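Local coordinates for protein poly-beta-hydroxybuterate polymerase (Cupriavidus necator, PDB 5T6O) that polymerises hydroxybutyrate units into polyhydroxybutyrate without a template, probably by acyl transfer, this chain being the catalytic domain of a class I synthase, at residues Thr88-Ile93 against Leu256-Val261; Ala96-Ile101 against Leu129-Ala134; Leu41-Cys46 against Gly122-Thr127; Trp77-Ala82 against Ala229-Gly234; Asn114-Ala119 against Thr144-Leu149. The protein carries 1 engineered substitution. One frame throughout, in Å; residues are numbered along the deposited sequence. Where two conformers were deposited one is given.

Contact 1 of 5, residues Thr88-Ile93 against Leu256-Val261; sequences TWDDYI and LTVCGV
D90 holds CG anti to its carbonyl carbon (chi1 -75°) and V258 holds CG1 anti to its backbone N (chi1 172°), torsions that set these two carbons 4.1 Å apart where the first turn of helix 89-108 faces a small beta-hairpin beside the alpha/beta hydrolase core. The hairpin reverses through a two-residue type I' turn from V258 to V261, and the helix opens with a capping box formed by T88 and D91. One direct hydrogen bond joins helix and hairpin: C259 N donates to D90 OD2 at 2.9 Å. It is nearly straight (168°), the donor standing above the carboxylate plane. A water donates to the same OD2 at 2.7 Å and also to T257 O, so this single oxygen holds the hairpin both directly and through solvent. The other oxygen, D90 OD1, touches V258 CG1 at 3.6 Å and lies in the plane of the W89 indole, at its edge. V258 CG1 is the meeting point of the apolar part: W89 NE1 reaches it from the ring edge at 4.1 Å, while the side chain of I93 crosses that of V258 at about a right angle. I93 CD1 covers one face of the indole near the rim, and W239 stacks on the same ring system. Beside the carboxylate, C259 SG rests 3.8 Å from I93 CG2 and 3.5 Å from the carbonyl oxygen D90 O.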
# COMPACT_ATOMS: atom_id res chain seq x y z
N THR A 88 -9.04 -10.06 -34.82
CA THR A 88 -8.72 -8.79 -34.18
C THR A 88 -9.75 -8.46 -33.11
O THR A 88 -10.82 -9.06 -33.03
CB THR A 88 -8.68 -7.67 -35.21
OG1 THR A 88 -9.99 -7.50 -35.77
CG2 THR A 88 -7.69 -8.01 -36.32
N TRP A 89 -9.41 -7.45 -32.30
CA TRP A 89 -10.39 -6.91 -31.36
C TRP A 89 -11.65 -6.46 -32.09
O TRP A 89 -12.76 -6.73 -31.63
CB TRP A 89 -9.77 -5.77 -30.56
CG TRP A 89 -10.73 -5.01 -29.67
CD1 TRP A 89 -11.46 -3.90 -30.01
CD2 TRP A 89 -11.03 -5.28 -28.29
NE1 TRP A 89 -12.20 -3.47 -28.93
CE2 TRP A 89 -11.96 -4.30 -27.87
CE3 TRP A 89 -10.62 -6.26 -27.38
CZ2 TRP A 89 -12.48 -4.27 -26.58
CZ3 TRP A 89 -11.13 -6.23 -26.09
CH2 TRP A 89 -12.05 -5.24 -25.70
N ASP A 90 -11.49 -5.79 -33.24
CA ASP A 90 -12.63 -5.33 -34.02
C ASP A 90 -13.47 -6.50 -34.53
O ASP A 90 -14.71 -6.42 -34.57
CB ASP A 90 -12.17 -4.47 -35.20
CG ASP A 90 -11.75 -3.07 -34.77
OD1 ASP A 90 -11.38 -2.91 -33.60
OD2 ASP A 90 -11.81 -2.14 -35.60
N ASP A 91 -12.82 -7.59 -34.95
CA ASP A 91 -13.56 -8.76 -35.41
C ASP A 91 -14.51 -9.24 -34.33
O ASP A 91 -15.68 -9.56 -34.60
CB ASP A 91 -12.61 -9.90 -35.79
CG ASP A 91 -11.83 -9.65 -37.06
OD1 ASP A 91 -12.24 -8.80 -37.90
OD2 ASP A 91 -10.80 -10.33 -37.22
N TYR A 92 -14.01 -9.32 -33.10
CA TYR A 92 -14.82 -9.81 -31.99
C TYR A 92 -15.95 -8.85 -31.67
O TYR A 92 -17.05 -9.28 -31.32
CB TYR A 92 -13.93 -10.02 -30.76
CG TYR A 92 -13.28 -11.38 -30.69
CD1 TYR A 92 -12.58 -11.90 -31.77
CD2 TYR A 92 -13.36 -12.16 -29.54
CE1 TYR A 92 -11.98 -13.15 -31.71
CE2 TYR A 92 -12.76 -13.40 -29.47
CZ TYR A 92 -12.07 -13.89 -30.55
OH TYR A 92 -11.48 -15.14 -30.47
N ILE A 93 -15.70 -7.54 -31.77
CA ILE A 93 -16.74 -6.56 -31.50
C ILE A 93 -17.87 -6.70 -32.51
O ILE A 93 -19.06 -6.77 -32.14
CB ILE A 93 -16.16 -5.13 -31.51
CG1 ILE A 93 -15.13 -4.96 -30.39
CG2 ILE A 93 -17.28 -4.10 -31.36
CD1 ILE A 93 -15.69 -5.16 -28.98
N LEU A 256 -9.91 6.03 -29.14
CA LEU A 256 -9.78 4.81 -29.93
C LEU A 256 -10.85 4.72 -31.00
O LEU A 256 -12.02 5.06 -30.77
CB LEU A 256 -9.86 3.57 -29.03
CG LEU A 256 -8.85 3.48 -27.89
CD1 LEU A 256 -9.14 2.26 -27.01
CD2 LEU A 256 -7.43 3.42 -28.45
N THR A 257 -10.46 4.24 -32.18
CA THR A 257 -11.40 3.95 -33.26
C THR A 257 -11.57 2.45 -33.36
O THR A 257 -10.58 1.71 -33.46
CB THR A 257 -10.93 4.53 -34.59
OG1 THR A 257 -11.13 5.95 -34.59
CG2 THR A 257 -11.72 3.93 -35.75
N VAL A 258 -12.82 2.00 -33.30
CA VAL A 258 -13.16 0.58 -33.29
C VAL A 258 -14.31 0.39 -34.26
O VAL A 258 -15.31 1.11 -34.19
CB VAL A 258 -13.56 0.10 -31.88
CG1 VAL A 258 -14.12 -1.34 -31.91
CG2 VAL A 258 -12.36 0.22 -30.92
N CYS A 259 -14.16 -0.56 -35.19
CA CYS A 259 -15.19 -0.87 -36.19
C CYS A 259 -15.67 0.38 -36.92
O CYS A 259 -16.86 0.55 -37.20
CB CYS A 259 -16.37 -1.60 -35.55
SG CYS A 259 -15.93 -3.20 -34.83
N GLY A 260 -14.73 1.29 -37.20
CA GLY A 260 -14.99 2.45 -38.03
C GLY A 260 -15.53 3.67 -37.32
O GLY A 260 -15.84 4.66 -37.99
N VAL A 261 -15.65 3.66 -35.99
CA VAL A 261 -16.17 4.82 -35.27
C VAL A 261 -15.35 5.07 -34.02
O VAL A 261 -14.73 4.16 -33.45
CB VAL A 261 -17.66 4.65 -34.88
CG1 VAL A 261 -18.55 4.63 -36.12
CG2 VAL A 261 -17.85 3.39 -34.04
O HOH W 1 -10.16 0.02 -35.90

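Contact 2 of 5, residues Ala96-Ile101 against Leu129-Ala134; sequences AAIRAI and LAVLAA. With SO4 (sulfate ion), chain C.
I98 and I101, one helical turn apart on helix 89-108, pack against L129, V131 and L132 of helix 120-134. From CB, which faces the other helix, I98 divides into two branches. CG2 takes the short one and meets L132 CD2 at 3.9 Å. CG1, anti to the carbonyl carbon (chi1 -67°), passes L132 CG at 4.1 Å, and I98 and L132 slide past each other in opposite directions. The chain then continues extended (chi2 179°) to CD1, which ends 3.8 Å from V131 CG1, the two side chains crossing at about a right angle. I101 behaves differently: it reaches toward L132 tip to tip, and its CD1 lies 3.9 Å from both L132 CD1 and L129 CD2. No hydrogen bond crosses the interface, and the segment axes, inclined at 69°, come no closer than 10.5 Å, a spacing filled by branched side chains. R99 lies away from this interface. It grips a sulfate, probably from the crystallisation liquor, through NE to O2 at 2.8 Å and NH1 to O4 at 2.9 Å, while its NH2 forms a salt bridge with E102. Both helices also touch the central sheet, A100 at V75 and L129 at V143. Helices layered in this way on the parallel central part of a mixed sheet are characteristic of the alpha/beta hydrolase fold.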
# COMPACT_ATOMS: atom_id res chain seq x y z
N ALA A 96 -19.19 -10.88 -32.95
CA ALA A 96 -19.67 -11.60 -31.78
C ALA A 96 -20.52 -10.70 -30.89
O ALA A 96 -21.69 -11.00 -30.66
CB ALA A 96 -18.50 -12.20 -31.00
N ALA A 97 -19.96 -9.60 -30.38
CA ALA A 97 -20.72 -8.77 -29.44
C ALA A 97 -21.90 -8.10 -30.13
O ALA A 97 -23.06 -8.23 -29.69
CB ALA A 97 -19.82 -7.73 -28.78
N ILE A 98 -21.64 -7.34 -31.19
CA ILE A 98 -22.72 -6.66 -31.89
C ILE A 98 -23.65 -7.68 -32.54
O ILE A 98 -24.88 -7.55 -32.47
CB ILE A 98 -22.14 -5.66 -32.92
CG1 ILE A 98 -21.44 -4.51 -32.19
CG2 ILE A 98 -23.23 -5.10 -33.82
CD1 ILE A 98 -20.80 -3.48 -33.12
N ARG A 99 -23.08 -8.73 -33.13
CA ARG A 99 -23.90 -9.79 -33.73
C ARG A 99 -24.81 -10.44 -32.69
O ARG A 99 -25.99 -10.69 -32.97
CB ARG A 99 -22.99 -10.84 -34.38
CG ARG A 99 -23.71 -11.91 -35.21
CD ARG A 99 -24.43 -11.30 -36.42
NE ARG A 99 -24.69 -12.32 -37.44
CZ ARG A 99 -25.89 -12.59 -37.96
NH1 ARG A 99 -26.01 -13.54 -38.87
NH2 ARG A 99 -26.95 -11.88 -37.60
N ALA A 100 -24.30 -10.71 -31.48
CA ALA A 100 -25.13 -11.36 -30.46
C ALA A 100 -26.27 -10.45 -30.02
O ALA A 100 -27.39 -10.92 -29.78
CB ALA A 100 -24.28 -11.75 -29.25
N ILE A 101 -25.99 -9.15 -29.88
CA ILE A 101 -27.05 -8.20 -29.58
C ILE A 101 -28.14 -8.25 -30.65
O ILE A 101 -29.34 -8.28 -30.34
CB ILE A 101 -26.47 -6.79 -29.41
CG1 ILE A 101 -25.60 -6.72 -28.15
CG2 ILE A 101 -27.58 -5.74 -29.33
CD1 ILE A 101 -24.76 -5.46 -28.09
N LEU A 129 -21.53 -1.47 -27.42
CA LEU A 129 -22.64 -0.53 -27.32
C LEU A 129 -22.19 0.89 -27.65
O LEU A 129 -22.96 1.65 -28.25
CB LEU A 129 -23.26 -0.61 -25.92
CG LEU A 129 -24.09 -1.87 -25.69
CD1 LEU A 129 -24.46 -2.00 -24.23
CD2 LEU A 129 -25.34 -1.87 -26.57
N ALA A 130 -20.95 1.25 -27.32
CA ALA A 130 -20.43 2.55 -27.72
C ALA A 130 -20.29 2.64 -29.24
O ALA A 130 -20.57 3.69 -29.83
CB ALA A 130 -19.10 2.83 -27.03
N VAL A 131 -19.84 1.56 -29.88
CA VAL A 131 -19.79 1.53 -31.34
C VAL A 131 -21.19 1.69 -31.92
O VAL A 131 -21.42 2.49 -32.83
CB VAL A 131 -19.13 0.23 -31.83
CG1 VAL A 131 -19.38 0.01 -33.35
CG2 VAL A 131 -17.63 0.26 -31.55
N LEU A 132 -22.16 0.94 -31.38
CA LEU A 132 -23.53 1.02 -31.87
C LEU A 132 -24.12 2.41 -31.68
O LEU A 132 -24.84 2.91 -32.55
CB LEU A 132 -24.39 -0.04 -31.16
CG LEU A 132 -24.21 -1.47 -31.68
CD1 LEU A 132 -24.78 -2.50 -30.70
CD2 LEU A 132 -24.86 -1.61 -33.05
N ALA A 133 -23.82 3.07 -30.55
CA ALA A 133 -24.39 4.40 -30.32
C ALA A 133 -23.86 5.40 -31.35
O ALA A 133 -24.62 6.24 -31.85
CB ALA A 133 -24.07 4.89 -28.90
N ALA A 134 -22.57 5.32 -31.68
CA ALA A 134 -22.02 6.17 -32.73
C ALA A 134 -22.65 5.90 -34.09
O ALA A 134 -22.64 6.78 -34.96
CB ALA A 134 -20.50 5.98 -32.79
S SO4 C . -22.55 -14.33 -39.56
O1 SO4 C . -22.81 -13.42 -40.66
O2 SO4 C . -22.29 -13.57 -38.33
O3 SO4 C . -21.40 -15.17 -39.87
O4 SO4 C . -23.72 -15.19 -39.38

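Contact 3 of 5, residues Leu41-Cys46 against Gly122-Thr127; sequences LMVPPC and GTIVST
V43 and V125 confront each other where a central strand meets the helix that covers it, their side chains crossing at a slant. V43 has CG1 anti to the backbone N (chi1 -179°), and the methyl that makes the closest approach is the other one, CG2, 3.7 Å from V125 CG2. V125 is turned the less usual way for a helical valine: CG1 sits between the backbone N and the carbonyl carbon (chi1 82°), while CG2 stands anti to the N and presents itself to the strand. I124 adds a second, longer touch, its CG2 lying 4.4 Å from V43 CG1. Its other branch extends to CD1, which meets C46 SG at 3.9 Å just beyond the strand end. The segment axes approach to 8.9 Å at 122°, so the helix runs slantwise against the strand direction, covering the sheet as helices do in the alpha/beta hydrolase fold. The helix hydroxyls turn back on their own chain: S126 OG donates to G122 O at 2.8 Å and T127 OG1 to T123 O at 2.9 Å. In each case the backbone N of the same residue reaches that carbonyl from the opposite face of its plane. T123 OG1 in turn is hydrogen-bonded to L149 O, and C46 O to T230 OG1. No hydrogen bond crosses between the two segments. The chemistry is methyl and thiol against methyl, cohesion by shape and burial, with the nearby polar groups served by the helix backbone, by L149 and by T230 of strand 230-233.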
# COMPACT_ATOMS: atom_id res chain seq x y z
N LEU A 41 -29.16 -10.47 -22.23
CA LEU A 41 -28.05 -11.08 -22.97
C LEU A 41 -26.78 -10.97 -22.14
O LEU A 41 -26.33 -9.87 -21.82
CB LEU A 41 -27.86 -10.41 -24.34
CG LEU A 41 -26.55 -10.77 -25.05
CD1 LEU A 41 -26.56 -12.24 -25.51
CD2 LEU A 41 -26.29 -9.83 -26.24
N MET A 42 -26.21 -12.12 -21.77
CA MET A 42 -24.97 -12.16 -21.02
C MET A 42 -23.78 -12.30 -21.95
O MET A 42 -23.76 -13.20 -22.81
CB MET A 42 -24.99 -13.32 -20.03
CG MET A 42 -26.07 -13.23 -18.97
SD MET A 42 -25.71 -14.47 -17.72
CE MET A 42 -27.07 -14.19 -16.59
N VAL A 43 -22.78 -11.43 -21.77
CA VAL A 43 -21.52 -11.50 -22.50
C VAL A 43 -20.42 -11.86 -21.51
O VAL A 43 -19.92 -10.99 -20.78
CB VAL A 43 -21.21 -10.19 -23.24
CG1 VAL A 43 -19.87 -10.31 -24.02
CG2 VAL A 43 -22.36 -9.83 -24.19
N PRO A 44 -20.04 -13.13 -21.44
CA PRO A 44 -19.00 -13.56 -20.51
C PRO A 44 -17.62 -13.24 -21.05
O PRO A 44 -17.47 -12.87 -22.22
CB PRO A 44 -19.23 -15.08 -20.41
CG PRO A 44 -20.49 -15.36 -21.24
CD PRO A 44 -20.59 -14.25 -22.21
N PRO A 45 -16.58 -13.38 -20.23
CA PRO A 45 -15.21 -13.23 -20.76
C PRO A 45 -14.89 -14.29 -21.80
O PRO A 45 -15.45 -15.40 -21.79
CB PRO A 45 -14.33 -13.41 -19.51
CG PRO A 45 -15.20 -14.26 -18.57
CD PRO A 45 -16.59 -13.72 -18.80
N CYS A 46 -13.98 -13.95 -22.71
CA CYS A 46 -13.38 -14.95 -23.59
C CYS A 46 -12.01 -15.39 -23.10
O CYS A 46 -11.33 -16.17 -23.78
CB CYS A 46 -13.30 -14.41 -25.02
SG CYS A 46 -12.42 -12.82 -25.17
N GLY A 122 -17.41 -7.53 -20.02
CA GLY A 122 -17.97 -6.21 -19.78
C GLY A 122 -17.27 -5.14 -20.58
O GLY A 122 -17.90 -4.20 -21.07
N THR A 123 -15.94 -5.27 -20.72
CA THR A 123 -15.19 -4.36 -21.57
C THR A 123 -15.63 -4.50 -23.02
O THR A 123 -15.86 -3.51 -23.71
CB THR A 123 -13.69 -4.63 -21.43
OG1 THR A 123 -13.34 -4.75 -20.05
CG2 THR A 123 -12.87 -3.51 -22.07
N ILE A 124 -15.75 -5.75 -23.48
CA ILE A 124 -16.22 -6.03 -24.84
C ILE A 124 -17.61 -5.46 -25.05
O ILE A 124 -17.87 -4.75 -26.03
CB ILE A 124 -16.19 -7.55 -25.10
CG1 ILE A 124 -14.74 -8.03 -25.24
CG2 ILE A 124 -17.01 -7.90 -26.35
CD1 ILE A 124 -14.58 -9.58 -25.13
N VAL A 125 -18.55 -5.77 -24.15
CA VAL A 125 -19.91 -5.37 -24.45
C VAL A 125 -20.07 -3.85 -24.35
O VAL A 125 -20.84 -3.25 -25.10
CB VAL A 125 -20.93 -6.13 -23.59
CG1 VAL A 125 -21.08 -5.50 -22.20
CG2 VAL A 125 -22.25 -6.16 -24.33
N SER A 126 -19.30 -3.21 -23.46
CA SER A 126 -19.36 -1.75 -23.39
C SER A 126 -18.82 -1.11 -24.67
O SER A 126 -19.39 -0.13 -25.17
CB SER A 126 -18.58 -1.24 -22.17
OG SER A 126 -19.15 -1.75 -20.98
N THR A 127 -17.73 -1.66 -25.21
CA THR A 127 -17.20 -1.15 -26.47
C THR A 127 -18.22 -1.32 -27.58
O THR A 127 -18.44 -0.39 -28.37
CB THR A 127 -15.89 -1.87 -26.81
OG1 THR A 127 -14.95 -1.65 -25.75
CG2 THR A 127 -15.31 -1.36 -28.13

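Contact 4 of 5, residues Trp77-Ala82 against Ala229-Gly234; sequences WRNPDA and ATNLPG
The carboxamides of N79 and N231 are the flat groups here, and each has a partner across the contact close to its plane. N79 has CG anti to the backbone N (chi1 -158°); its OD1 accepts from N231 N at 2.9 Å, almost straight (169°), with the donor in the carbonyl plane. The same amide offers ND2 weakly to A229 O; ND2 is also hydrogen-bonded to A387 O in the C-terminal tail. The N231 amide answers in the other direction: ND2 donates to P80 O at 3.2 Å, the acceptor close to the amide plane and the C=O...N angle 175°. It too has a tail partner, A389 O. The P80 ring presses its CG onto N231 O at 3.1 Å and reaches P233 CD at 4.1 Å. Strand 230-233 pairs by backbone with strand 188-191, so the loop after strand 72-77 packs beside a two-stranded antiparallel sheet, outside the main sheet of the alpha/beta hydrolase fold. The nitrogens of P80 and P233 carry no hydrogen and cannot donate, and the bonds across the contact all involve an asparagine; the side-chain C=O and NH2 groups act much as peptide groups do, and both amides also hold the chain's C-terminal tail.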
# COMPACT_ATOMS: atom_id res chain seq x y z
N TRP A 77 -18.21 -18.38 -26.31
CA TRP A 77 -17.18 -18.05 -27.28
C TRP A 77 -16.56 -19.30 -27.89
O TRP A 77 -16.35 -20.31 -27.21
CB TRP A 77 -16.06 -17.24 -26.62
CG TRP A 77 -16.50 -15.93 -26.06
CD1 TRP A 77 -16.88 -15.65 -24.78
CD2 TRP A 77 -16.56 -14.70 -26.77
NE1 TRP A 77 -17.18 -14.31 -24.65
CE2 TRP A 77 -16.99 -13.71 -25.87
CE3 TRP A 77 -16.30 -14.35 -28.10
CZ2 TRP A 77 -17.16 -12.38 -26.25
CZ3 TRP A 77 -16.46 -13.02 -28.47
CH2 TRP A 77 -16.89 -12.06 -27.56
N ARG A 78 -16.26 -19.21 -29.18
CA ARG A 78 -15.39 -20.20 -29.81
C ARG A 78 -14.04 -20.21 -29.09
O ARG A 78 -13.56 -19.17 -28.63
CB ARG A 78 -15.20 -19.85 -31.29
CG ARG A 78 -14.30 -20.79 -32.06
CD ARG A 78 -15.11 -21.79 -32.82
NE ARG A 78 -14.26 -22.62 -33.67
CZ ARG A 78 -13.89 -22.31 -34.91
NH1 ARG A 78 -14.29 -21.16 -35.46
NH2 ARG A 78 -13.11 -23.14 -35.60
N ASN A 79 -13.45 -21.39 -28.96
CA ASN A 79 -12.07 -21.48 -28.50
C ASN A 79 -11.21 -21.48 -29.76
O ASN A 79 -11.13 -22.50 -30.44
CB ASN A 79 -11.85 -22.73 -27.65
CG ASN A 79 -10.65 -22.60 -26.73
OD1 ASN A 79 -9.90 -21.63 -26.83
ND2 ASN A 79 -10.46 -23.57 -25.83
N PRO A 80 -10.57 -20.36 -30.12
CA PRO A 80 -10.04 -20.23 -31.48
C PRO A 80 -8.95 -21.24 -31.80
O PRO A 80 -8.13 -21.60 -30.94
CB PRO A 80 -9.50 -18.79 -31.52
CG PRO A 80 -9.40 -18.38 -30.12
CD PRO A 80 -10.44 -19.12 -29.36
N ASP A 81 -8.96 -21.71 -33.04
CA ASP A 81 -7.94 -22.58 -33.60
C ASP A 81 -7.11 -21.78 -34.60
O ASP A 81 -7.23 -20.56 -34.70
CB ASP A 81 -8.59 -23.80 -34.26
CG ASP A 81 -9.57 -23.43 -35.37
OD1 ASP A 81 -9.54 -22.28 -35.87
OD2 ASP A 81 -10.37 -24.30 -35.76
N ALA A 82 -6.30 -22.50 -35.38
CA ALA A 82 -5.36 -21.85 -36.30
C ALA A 82 -6.07 -20.95 -37.29
O ALA A 82 -5.52 -19.92 -37.70
CB ALA A 82 -4.54 -22.91 -37.03
N ALA A 229 -8.42 -23.65 -20.15
CA ALA A 229 -7.89 -22.41 -20.71
C ALA A 229 -8.44 -22.14 -22.11
O ALA A 229 -8.89 -23.04 -22.82
CB ALA A 229 -6.36 -22.46 -20.77
N THR A 230 -8.40 -20.87 -22.51
CA THR A 230 -8.84 -20.48 -23.84
C THR A 230 -7.68 -19.84 -24.59
O THR A 230 -6.75 -19.30 -23.98
CB THR A 230 -10.03 -19.52 -23.78
OG1 THR A 230 -9.67 -18.36 -23.01
CG2 THR A 230 -11.23 -20.24 -23.15
N ASN A 231 -7.72 -19.93 -25.91
CA ASN A 231 -6.74 -19.26 -26.75
C ASN A 231 -7.20 -17.85 -27.08
O ASN A 231 -8.37 -17.62 -27.35
CB ASN A 231 -6.52 -20.02 -28.05
CG ASN A 231 -5.75 -21.30 -27.85
OD1 ASN A 231 -4.79 -21.34 -27.08
ND2 ASN A 231 -6.18 -22.36 -28.54
N LEU A 232 -6.24 -16.92 -27.10
CA LEU A 232 -6.51 -15.58 -27.59
C LEU A 232 -5.80 -15.39 -28.91
O LEU A 232 -4.61 -15.69 -29.00
CB LEU A 232 -6.02 -14.51 -26.60
CG LEU A 232 -6.61 -14.50 -25.18
CD1 LEU A 232 -6.02 -13.34 -24.39
CD2 LEU A 232 -8.15 -14.41 -25.23
N PRO A 233 -6.47 -14.90 -29.95
CA PRO A 233 -5.77 -14.60 -31.20
C PRO A 233 -4.74 -13.50 -30.97
O PRO A 233 -4.95 -12.58 -30.17
CB PRO A 233 -6.89 -14.13 -32.14
CG PRO A 233 -8.18 -14.66 -31.47
CD PRO A 233 -7.90 -14.55 -30.01
N GLY A 234 -3.62 -13.60 -31.69
CA GLY A 234 -2.52 -12.67 -31.53
C GLY A 234 -2.93 -11.21 -31.58
O GLY A 234 -2.66 -10.44 -30.65

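Contact 5 of 5, residues Asn114-Ala119 against Thr144-Leu149; sequences NVLGFA and TLLTTL. Engineered in segment 114-119: A119 (natural residue Cys).
L116, G117 and F118 pair in parallel register with T144, L145 and L146, two neighbouring strands in the heart of the alpha/beta hydrolase sheet, connected through helix 120-134 as a beta-alpha-beta crossover. The evidence is a ladder of backbone bonds: T144 N to V115 O, G117 N to T144 O and L146 N to G117 O, each 2.8 Å, then A119 N to L146 O at 3.0 Å. T148 OG1 also donates to L146 O, at 3.1 Å and from above the carbonyl plane, so one oxygen is gripped twice just where the strands end. Among the side chains, L116 CD1 meets L146 CD1 at 3.8 Å. F118, with CG anti to the backbone N (chi1 174°), crosses L146 at about a right angle, touching its CB with CD1 at 3.9 Å; further out, CE1 reaches T147 CB at 3.7 Å. A119, an engineered alanine, places CB 4.1 Å over the centre of the F118 ring. Its positive phi (59°), between strand and helix, fits the nucleophile elbow of this fold. Strand 40-43 lies beyond 113-118, and strand 272-277 beyond 140-146. Helix 120-134 covers the face bearing V115 and L145, while helix 348-358 packs on L116 and T144, and helix 308-312 on F118.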
# COMPACT_ATOMS: atom_id res chain seq x y z
N ASN A 114 -31.93 -6.11 -22.26
CA ASN A 114 -30.95 -5.86 -21.21
C ASN A 114 -29.68 -6.62 -21.54
O ASN A 114 -29.72 -7.70 -22.14
CB ASN A 114 -31.50 -6.29 -19.85
CG ASN A 114 -32.59 -5.36 -19.37
OD1 ASN A 114 -32.51 -4.14 -19.55
ND2 ASN A 114 -33.62 -5.93 -18.76
N VAL A 115 -28.53 -6.04 -21.19
CA VAL A 115 -27.27 -6.73 -21.43
C VAL A 115 -26.44 -6.76 -20.15
O VAL A 115 -26.56 -5.90 -19.27
CB VAL A 115 -26.45 -6.13 -22.59
CG1 VAL A 115 -27.31 -5.94 -23.84
CG2 VAL A 115 -25.79 -4.83 -22.17
N LEU A 116 -25.60 -7.78 -20.06
CA LEU A 116 -24.69 -7.98 -18.94
C LEU A 116 -23.33 -8.36 -19.49
O LEU A 116 -23.23 -9.11 -20.47
CB LEU A 116 -25.21 -9.07 -17.97
CG LEU A 116 -24.31 -9.59 -16.84
CD1 LEU A 116 -25.18 -10.17 -15.72
CD2 LEU A 116 -23.29 -10.65 -17.32
N GLY A 117 -22.28 -7.83 -18.87
CA GLY A 117 -20.93 -8.30 -19.13
C GLY A 117 -20.26 -8.67 -17.83
O GLY A 117 -20.58 -8.13 -16.77
N PHE A 118 -19.32 -9.61 -17.92
CA PHE A 118 -18.51 -10.03 -16.77
C PHE A 118 -17.04 -9.97 -17.18
O PHE A 118 -16.66 -10.57 -18.18
CB PHE A 118 -18.87 -11.45 -16.31
CG PHE A 118 -17.96 -11.98 -15.23
CD1 PHE A 118 -17.73 -11.25 -14.07
CD2 PHE A 118 -17.34 -13.22 -15.35
CE1 PHE A 118 -16.91 -11.73 -13.07
CE2 PHE A 118 -16.51 -13.70 -14.36
CZ PHE A 118 -16.29 -12.96 -13.21
N ALA A 119 -16.24 -9.23 -16.41
CA ALA A 119 -14.78 -9.16 -16.63
C ALA A 119 -14.54 -8.63 -18.05
O ALA A 119 -15.18 -7.64 -18.44
CB ALA A 119 -14.16 -10.52 -16.34
N THR A 144 -25.53 -4.18 -17.28
CA THR A 144 -24.96 -4.63 -16.01
C THR A 144 -23.49 -4.98 -16.25
O THR A 144 -23.18 -5.86 -17.06
CB THR A 144 -25.73 -5.84 -15.47
OG1 THR A 144 -27.09 -5.47 -15.22
CG2 THR A 144 -25.10 -6.35 -14.17
N LEU A 145 -22.60 -4.30 -15.53
CA LEU A 145 -21.16 -4.54 -15.63
C LEU A 145 -20.71 -5.23 -14.35
O LEU A 145 -20.57 -4.58 -13.31
CB LEU A 145 -20.42 -3.22 -15.84
CG LEU A 145 -20.73 -2.49 -17.15
CD1 LEU A 145 -19.89 -1.20 -17.24
CD2 LEU A 145 -20.47 -3.39 -18.36
N LEU A 146 -20.49 -6.54 -14.42
CA LEU A 146 -19.97 -7.28 -13.28
C LEU A 146 -18.45 -7.33 -13.38
O LEU A 146 -17.91 -7.87 -14.36
CB LEU A 146 -20.54 -8.70 -13.24
CG LEU A 146 -22.07 -8.82 -13.23
CD1 LEU A 146 -22.44 -10.29 -13.06
CD2 LEU A 146 -22.69 -7.99 -12.11
N THR A 147 -17.75 -6.76 -12.40
CA THR A 147 -16.31 -6.93 -12.27
C THR A 147 -15.60 -6.56 -13.58
O THR A 147 -14.79 -7.31 -14.12
CB THR A 147 -16.00 -8.37 -11.85
OG1 THR A 147 -16.85 -8.69 -10.75
CG2 THR A 147 -14.57 -8.55 -11.41
N THR A 148 -15.90 -5.37 -14.09
CA THR A 148 -15.47 -4.95 -15.42
C THR A 148 -14.45 -3.82 -15.32
O THR A 148 -14.67 -2.84 -14.60
CB THR A 148 -16.67 -4.49 -16.24
OG1 THR A 148 -17.54 -5.60 -16.45
CG2 THR A 148 -16.24 -3.87 -17.58
N LEU A 149 -13.34 -3.94 -16.04
CA LEU A 149 -12.41 -2.84 -16.19
C LEU A 149 -12.79 -2.01 -17.41
O LEU A 149 -12.90 -2.55 -18.52
CB LEU A 149 -10.97 -3.35 -16.32
CG LEU A 149 -10.39 -3.98 -15.05
CD1 LEU A 149 -9.04 -4.67 -15.37
CD2 LEU A 149 -10.22 -2.91 -13.97
O HOH W 2 -28.71 -5.05 -17.50

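All five contacts belong to the alpha/beta hydrolase fold. Contacts 3 and 5 are central, about 6 Å apart between centres, and share the main sheet, where strands 40-43 and 113-118 are neighbours. Helix 120-134 serves contacts 2 and 3, and helix 89-108 serves contacts 1 and 2, whose centres are about 10 Å apart. Contact 4 lies about 21 Å from contact 5, between centres, yet W77 NE1 bonds to P44 O and ties it to contact 3. Along the chain, first segments come in the order 3, 4, 1, 2, 5; contacts 3 and 4 cross, so distant sequence pieces interlock. Together they lead from the sheet core through its helical layer to the outer hairpin and loops.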